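Local coordinates for protein HI1317 (Haemophilus influenzae, PDB 1JOV) that probably interconverts the alpha and beta anomers of D-glucose 6-phosphate, as a member of the glucose-6-phosphate 1-epimerase family of the galactose-mutarotase clan, at residues G72-Y77 / H150-I155; C76-G81 / H88-I93. One frame throughout, in Å; residues are numbered along the deposited sequence.

Contact 1 of 2, residues G72-Y77 / H150-I155; sequences GVPICY and HTYFNI
G72 meets Y152 through the backbone: Y152 N donates to G72 O at 2.9 Å. A CA-H...O contact from T151 converges on the same oxygen, which also lies near the plane of the Y152 ring, at its edge. V73 lies beside T151, the two side chains pointing the same way. Its CG1, anti to the backbone N (chi1 -174°), comes to 3.7 Å from T151 OG1, while V73 CG2 packs on T151 CG2.

P74 contributes its carbonyl and its ring. The carbonyl accepts H150 N, P74 O to H150 N being 3.0 Å with an almost straight N-H...O angle of 173°. The ring crosses the Y152 side chain at about a right angle: P74 CG reaches the ring edge at Y152 CE1, 3.7 Å away, and P74 CD comes within 3.1 Å of H150 O, a tight approach. The far end of Y152 is tied through OH to R70. C76 then turns its side chain toward the second segment: SG sits 3.8 Å from H150 CB and makes an oblique sulfur-aromatic contact with the imidazole, 69° off the ring normal, with the centroid 4.9 Å away.

All seven touching residues are buried. The bonds from Y152 N and H150 N hold the residues leading into the short edge strand 75-76 against strand 145-154, and C76 itself pairs with A148, in the antiparallel sheet that also carries E248. H150 and E248 are the predicted catalytic pair, their side chains about 3 Å apart at the nearest atoms; the arrangement is thus an edge-strand pairing beside the probable active site of an aldose 1-epimerase beta-sandwich fold.

Contact 2 of 2, residues C76-G81 / H88-I93; sequences CYPWFG and HGTARI. With SO4 (sulfate ion), chain B.
The torsions of H88 and F80 bring their rings together: H88 CG stands anti to its carbonyl carbon (chi1 -70°), F80 CG anti to its backbone N, and the side chains run side by side. The imidazole presents its edge to the phenyl face in an edge-to-face pair, with H88 CE1 3.5 Å from F80 CE1 and the planes at 64°. The imidazole is itself sandwiched: C76 SG lies over one face, 3.7 Å from the centroid, and G81 CA covers the opposite face.

The W79 indole is laid flat against the backbone of G89, whose CA stands 3.5 Å from the centroid of the six-membered ring and only 16° off its normal, a CH-pi contact. G89 suits this place: its phi is positive, and a CB would clash with Y77 O.

Backbone bonds join the two arms. H88 N donates to G81 O at 2.9 Å, and Y77 N to H88 O. Y77 O receives A91 N at 3.3 Å, with a weak second bond from T90 N, while A91 CB packs against Y77 CB. A cis peptide bond precedes P78, whose CB lies over the Y77 ring.

R92, extended from CG to NE, holds a sulfate with two bonds, NH1 to O1 at 2.9 Å and NH2 to O4 at 3.0 Å; R70 also binds this ion. The sulfate probably comes from the crystallisation liquor, but its place between R92 and R70 is consistent with a site for the substrate's phosphate. The loop between strands 75-76 and 97-104 thus folds back on itself beside the predicted active site, the F80 and E248 side chains about 3 Å apart at their nearest atoms.

From the N terminus, the chain passes the sheet of strands 3-10 to 41-47 before contact 1 begins at G72 and contact 2 at C76; they share C76 and Y77. Contact 2 closes first: only six residues separate 76-81 from 88-93, a local loop between strands 75-76 and 97-104. Contact 1 closes much later, beyond strands 97-104, 107-115, 121-129 and 133-139, so the span of contact 2 lies wholly within 72-155. Their centres are 12 Å apart, yet I75 O approaches R92 CB at 3.5 Å. Contact 1 ties strand 75-76 and its approach to strand 145-154; contact 2 folds the following loop on itself, which reaches that strand where H88 NE2 lies 4.0 Å from H150 CD2.

Contact 1 of 2, residues G72-Y77 / H150-I155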
loop_
_atom_site.group_PDB
_atom_site.type_symbol
_atom_site.label_atom_id
_atom_site.label_comp_id
_atom_site.label_asym_id
_atom_site.label_seq_id
_atom_site.Cartn_x
_atom_site.Cartn_y
_atom_site.Cartn_z
ATOM N N GLY A 72 -5.256 -0.812 -2.187
ATOM C CA GLY A 72 -3.922 -0.773 -2.776
ATOM C C GLY A 72 -2.834 -0.323 -1.789
ATOM O O GLY A 72 -2.859 -0.704 -0.612
ATOM N N VAL A 73 -1.870 0.489 -2.266
ATOM C CA VAL A 73 -0.801 0.906 -1.364
ATOM C C VAL A 73 -0.644 2.397 -1.419
ATOM O O VAL A 73 0.168 2.964 -2.074
ATOM C CB VAL A 73 0.554 0.235 -1.799
ATOM C CG1 VAL A 73 1.594 0.584 -0.753
ATOM C CG2 VAL A 73 0.346 -1.237 -1.925
ATOM N N PRO A 74 -1.511 3.134 -0.731
ATOM C CA PRO A 74 -1.433 4.592 -0.690
ATOM C C PRO A 74 -0.094 4.969 -0.028
ATOM O O PRO A 74 0.375 4.298 0.916
ATOM C CB PRO A 74 -2.535 5.051 0.308
ATOM C CG PRO A 74 -3.454 3.814 0.425
ATOM C CD PRO A 74 -2.557 2.511 0.121
ATOM N N ILE A 75 0.464 6.026 -0.505
ATOM C CA ILE A 75 1.700 6.598 0.034
ATOM C C ILE A 75 1.355 7.727 0.986
ATOM O O ILE A 75 0.766 8.724 0.486
ATOM C CB ILE A 75 2.542 7.159 -1.174
ATOM C CG1 ILE A 75 2.873 6.122 -2.306
ATOM C CG2 ILE A 75 3.840 7.878 -0.700
ATOM C CD1 ILE A 75 3.679 5.027 -1.737
ATOM N N CYS A 76 1.526 7.507 2.287
ATOM C CA CYS A 76 1.264 8.609 3.245
ATOM C C CYS A 76 2.542 9.407 3.416
ATOM O O CYS A 76 3.554 8.796 3.800
ATOM C CB CYS A 76 0.828 7.980 4.565
ATOM S SG CYS A 76 -0.512 6.782 4.341
ATOM N N TYR A 77 2.522 10.683 3.128
ATOM C CA TYR A 77 3.721 11.506 3.112
ATOM C C TYR A 77 3.309 12.938 2.855
ATOM O O TYR A 77 2.425 13.106 2.005
ATOM C CB TYR A 77 4.605 11.002 1.938
ATOM C CG TYR A 77 5.781 11.863 1.669
ATOM C CD1 TYR A 77 6.984 11.720 2.394
ATOM C CD2 TYR A 77 5.749 12.805 0.650
ATOM C CE1 TYR A 77 8.083 12.500 2.054
ATOM C CE2 TYR A 77 6.796 13.578 0.350
ATOM C CZ TYR A 77 8.035 13.442 1.058
ATOM O OH TYR A 77 9.140 14.244 0.758
ATOM N N HIS A 150 0.730 2.253 3.076
ATOM C CA HIS A 150 -0.474 1.818 3.771
ATOM C C HIS A 150 -1.211 0.653 3.103
ATOM O O HIS A 150 -2.365 0.759 2.669
ATOM C CB HIS A 150 -1.288 3.067 3.868
ATOM C CG HIS A 150 -2.515 3.058 4.777
ATOM N ND1 HIS A 150 -3.536 2.165 4.659
ATOM C CD2 HIS A 150 -2.833 3.891 5.800
ATOM C CE1 HIS A 150 -4.480 2.478 5.533
ATOM N NE2 HIS A 150 -4.066 3.509 6.217
ATOM N N THR A 151 -0.485 -0.430 3.043
ATOM C CA THR A 151 -0.927 -1.574 2.214
ATOM C C THR A 151 -2.242 -2.241 2.691
ATOM O O THR A 151 -2.364 -2.650 3.840
ATOM C CB THR A 151 0.200 -2.642 2.174
ATOM O OG1 THR A 151 1.458 -1.983 1.884
ATOM C CG2 THR A 151 -0.092 -3.775 1.030
ATOM N N TYR A 152 -3.157 -2.319 1.725
ATOM C CA TYR A 152 -4.436 -3.033 1.965
ATOM C C TYR A 152 -4.346 -4.373 1.328
ATOM O O TYR A 152 -4.323 -4.538 0.067
ATOM C CB TYR A 152 -5.687 -2.306 1.371
ATOM C CG TYR A 152 -6.055 -0.996 1.896
ATOM C CD1 TYR A 152 -5.309 0.164 1.639
ATOM C CD2 TYR A 152 -7.274 -0.844 2.536
ATOM C CE1 TYR A 152 -5.730 1.436 2.151
ATOM C CE2 TYR A 152 -7.679 0.374 3.033
ATOM C CZ TYR A 152 -6.953 1.515 2.823
ATOM O OH TYR A 152 -7.409 2.730 3.295
ATOM N N PHE A 153 -4.302 -5.388 2.218
ATOM C CA PHE A 153 -4.187 -6.771 1.707
ATOM C C PHE A 153 -5.578 -7.398 1.553
ATOM O O PHE A 153 -6.501 -7.081 2.306
ATOM C CB PHE A 153 -3.363 -7.648 2.625
ATOM C CG PHE A 153 -1.973 -7.214 2.716
ATOM C CD1 PHE A 153 -1.084 -7.548 1.726
ATOM C CD2 PHE A 153 -1.574 -6.439 3.777
ATOM C CE1 PHE A 153 0.271 -7.078 1.801
ATOM C CE2 PHE A 153 -0.336 -5.975 3.859
ATOM C CZ PHE A 153 0.656 -6.332 2.898
ATOM N N ASN A 154 -5.746 -8.121 0.450
ATOM C CA ASN A 154 -6.997 -8.749 0.081
ATOM C C ASN A 154 -7.051 -10.145 0.797
ATOM O O ASN A 154 -6.166 -10.991 0.582
ATOM C CB ASN A 154 -7.002 -8.936 -1.454
ATOM C CG ASN A 154 -8.362 -9.430 -2.034
ATOM O OD1 ASN A 154 -9.438 -9.050 -1.580
ATOM N ND2 ASN A 154 -8.275 -10.229 -3.098
ATOM N N ILE A 155 -8.141 -10.402 1.516
ATOM C CA ILE A 155 -8.233 -11.680 2.232
ATOM C C ILE A 155 -9.639 -12.273 2.092
ATOM O O ILE A 155 -10.592 -11.518 1.818
ATOM C CB ILE A 155 -7.926 -11.442 3.716
ATOM C CG1 ILE A 155 -8.787 -10.314 4.237
ATOM C CG2 ILE A 155 -6.440 -11.172 3.975
ATOM C CD1 ILE A 155 -9.027 -10.292 5.633
#

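Contact 2 of 2, residues C76-G81 / H88-I93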
loop_
_atom_site.group_PDB
_atom_site.type_symbol
_atom_site.label_atom_id
_atom_site.label_comp_id
_atom_site.label_asym_id
_atom_site.label_seq_id
_atom_site.Cartn_x
_atom_site.Cartn_y
_atom_site.Cartn_z
ATOM N N CYS A 76 1.526 7.507 2.287
ATOM C CA CYS A 76 1.264 8.609 3.245
ATOM C C CYS A 76 2.542 9.407 3.416
ATOM O O CYS A 76 3.554 8.796 3.800
ATOM C CB CYS A 76 0.828 7.980 4.565
ATOM S SG CYS A 76 -0.512 6.782 4.341
ATOM N N TYR A 77 2.522 10.683 3.128
ATOM C CA TYR A 77 3.721 11.506 3.112
ATOM C C TYR A 77 3.309 12.938 2.855
ATOM O O TYR A 77 2.425 13.106 2.005
ATOM C CB TYR A 77 4.605 11.002 1.938
ATOM C CG TYR A 77 5.781 11.863 1.669
ATOM C CD1 TYR A 77 6.984 11.720 2.394
ATOM C CD2 TYR A 77 5.749 12.805 0.650
ATOM C CE1 TYR A 77 8.083 12.500 2.054
ATOM C CE2 TYR A 77 6.796 13.578 0.350
ATOM C CZ TYR A 77 8.035 13.442 1.058
ATOM O OH TYR A 77 9.140 14.244 0.758
ATOM N N PRO A 78 3.923 13.921 3.514
ATOM C CA PRO A 78 5.054 13.800 4.471
ATOM C C PRO A 78 4.670 13.770 5.941
ATOM O O PRO A 78 5.525 13.997 6.810
ATOM C CB PRO A 78 5.871 15.072 4.160
ATOM C CG PRO A 78 4.746 16.174 3.882
ATOM C CD PRO A 78 3.670 15.336 3.179
ATOM N N TRP A 79 3.397 13.568 6.224
ATOM C CA TRP A 79 2.944 13.381 7.592
ATOM C C TRP A 79 2.021 12.171 7.564
ATOM O O TRP A 79 1.439 11.863 6.520
ATOM C CB TRP A 79 2.187 14.600 8.229
ATOM C CG TRP A 79 0.884 15.054 7.598
ATOM C CD1 TRP A 79 -0.430 14.693 7.936
ATOM C CD2 TRP A 79 0.783 16.063 6.606
ATOM N NE1 TRP A 79 -1.299 15.414 7.152
ATOM C CE2 TRP A 79 -0.582 16.264 6.341
ATOM C CE3 TRP A 79 1.728 16.848 5.898
ATOM C CZ2 TRP A 79 -1.015 17.191 5.390
ATOM C CZ3 TRP A 79 1.282 17.718 4.945
ATOM C CH2 TRP A 79 -0.074 17.902 4.711
ATOM N N PHE A 80 1.841 11.557 8.745
ATOM C CA PHE A 80 1.066 10.355 8.924
ATOM C C PHE A 80 -0.192 10.637 9.712
ATOM O O PHE A 80 -0.133 11.303 10.758
ATOM C CB PHE A 80 1.877 9.278 9.667
ATOM C CG PHE A 80 1.146 7.969 9.821
ATOM C CD1 PHE A 80 1.038 7.101 8.739
ATOM C CD2 PHE A 80 0.562 7.559 11.035
ATOM C CE1 PHE A 80 0.307 5.894 8.817
ATOM C CE2 PHE A 80 -0.118 6.340 11.129
ATOM C CZ PHE A 80 -0.226 5.511 10.013
ATOM N N GLY A 81 -1.310 10.142 9.173
ATOM C CA GLY A 81 -2.599 10.241 9.862
ATOM C C GLY A 81 -3.142 11.638 9.946
ATOM O O GLY A 81 -2.826 12.492 9.134
ATOM N N HIS A 88 -2.840 12.088 6.261
ATOM C CA HIS A 88 -1.839 11.335 5.473
ATOM C C HIS A 88 -1.101 12.106 4.435
ATOM O O HIS A 88 -0.438 11.489 3.567
ATOM C CB HIS A 88 -2.458 10.080 4.871
ATOM C CG HIS A 88 -2.762 9.061 5.889
ATOM N ND1 HIS A 88 -1.864 8.623 6.845
ATOM C CD2 HIS A 88 -3.907 8.373 6.106
ATOM C CE1 HIS A 88 -2.451 7.709 7.601
ATOM N NE2 HIS A 88 -3.700 7.557 7.172
ATOM N N GLY A 89 -1.177 13.440 4.472
ATOM C CA GLY A 89 -0.347 14.229 3.577
ATOM C C GLY A 89 -0.875 14.351 2.149
ATOM O O GLY A 89 -2.046 14.068 1.913
ATOM N N THR A 90 -0.022 14.818 1.214
ATOM C CA THR A 90 -0.518 15.182 -0.103
ATOM C C THR A 90 -0.063 14.235 -1.181
ATOM O O THR A 90 -0.546 14.271 -2.312
ATOM C CB THR A 90 -0.013 16.612 -0.468
ATOM O OG1 THR A 90 1.424 16.637 -0.385
ATOM C CG2 THR A 90 -0.432 17.708 0.611
ATOM N N ALA A 91 0.879 13.385 -0.858
ATOM C CA ALA A 91 1.360 12.493 -1.872
ATOM C C ALA A 91 0.257 11.665 -2.582
ATOM O O ALA A 91 0.323 11.452 -3.784
ATOM C CB ALA A 91 2.388 11.536 -1.271
ATOM N N ARG A 92 -0.729 11.224 -1.826
ATOM C CA ARG A 92 -1.638 10.242 -2.364
ATOM C C ARG A 92 -2.796 10.898 -3.186
ATOM O O ARG A 92 -3.593 10.180 -3.795
ATOM C CB ARG A 92 -2.215 9.443 -1.204
ATOM C CG ARG A 92 -3.158 10.250 -0.257
ATOM C CD ARG A 92 -3.671 9.345 0.811
ATOM N NE ARG A 92 -4.527 10.111 1.752
ATOM C CZ ARG A 92 -5.485 9.603 2.530
ATOM N NH1 ARG A 92 -5.753 8.328 2.552
ATOM N NH2 ARG A 92 -6.147 10.452 3.372
ATOM N N ILE A 93 -2.823 12.218 -3.117
ATOM C CA ILE A 93 -3.772 13.040 -3.883
ATOM C C ILE A 93 -3.226 13.895 -5.007
ATOM O O ILE A 93 -3.942 14.766 -5.528
ATOM C CB ILE A 93 -4.599 13.889 -2.922
ATOM C CG1 ILE A 93 -3.747 14.759 -2.063
ATOM C CG2 ILE A 93 -5.467 12.948 -2.206
ATOM C CD1 ILE A 93 -4.591 15.941 -1.262
HETATM S S SO4 B . -8.542 8.244 5.168
HETATM O O1 SO4 B . -7.966 7.368 4.166
HETATM O O2 SO4 B . -7.649 8.192 6.285
HETATM O O3 SO4 B . -9.903 7.821 5.567
HETATM O O4 SO4 B . -8.709 9.560 4.611
#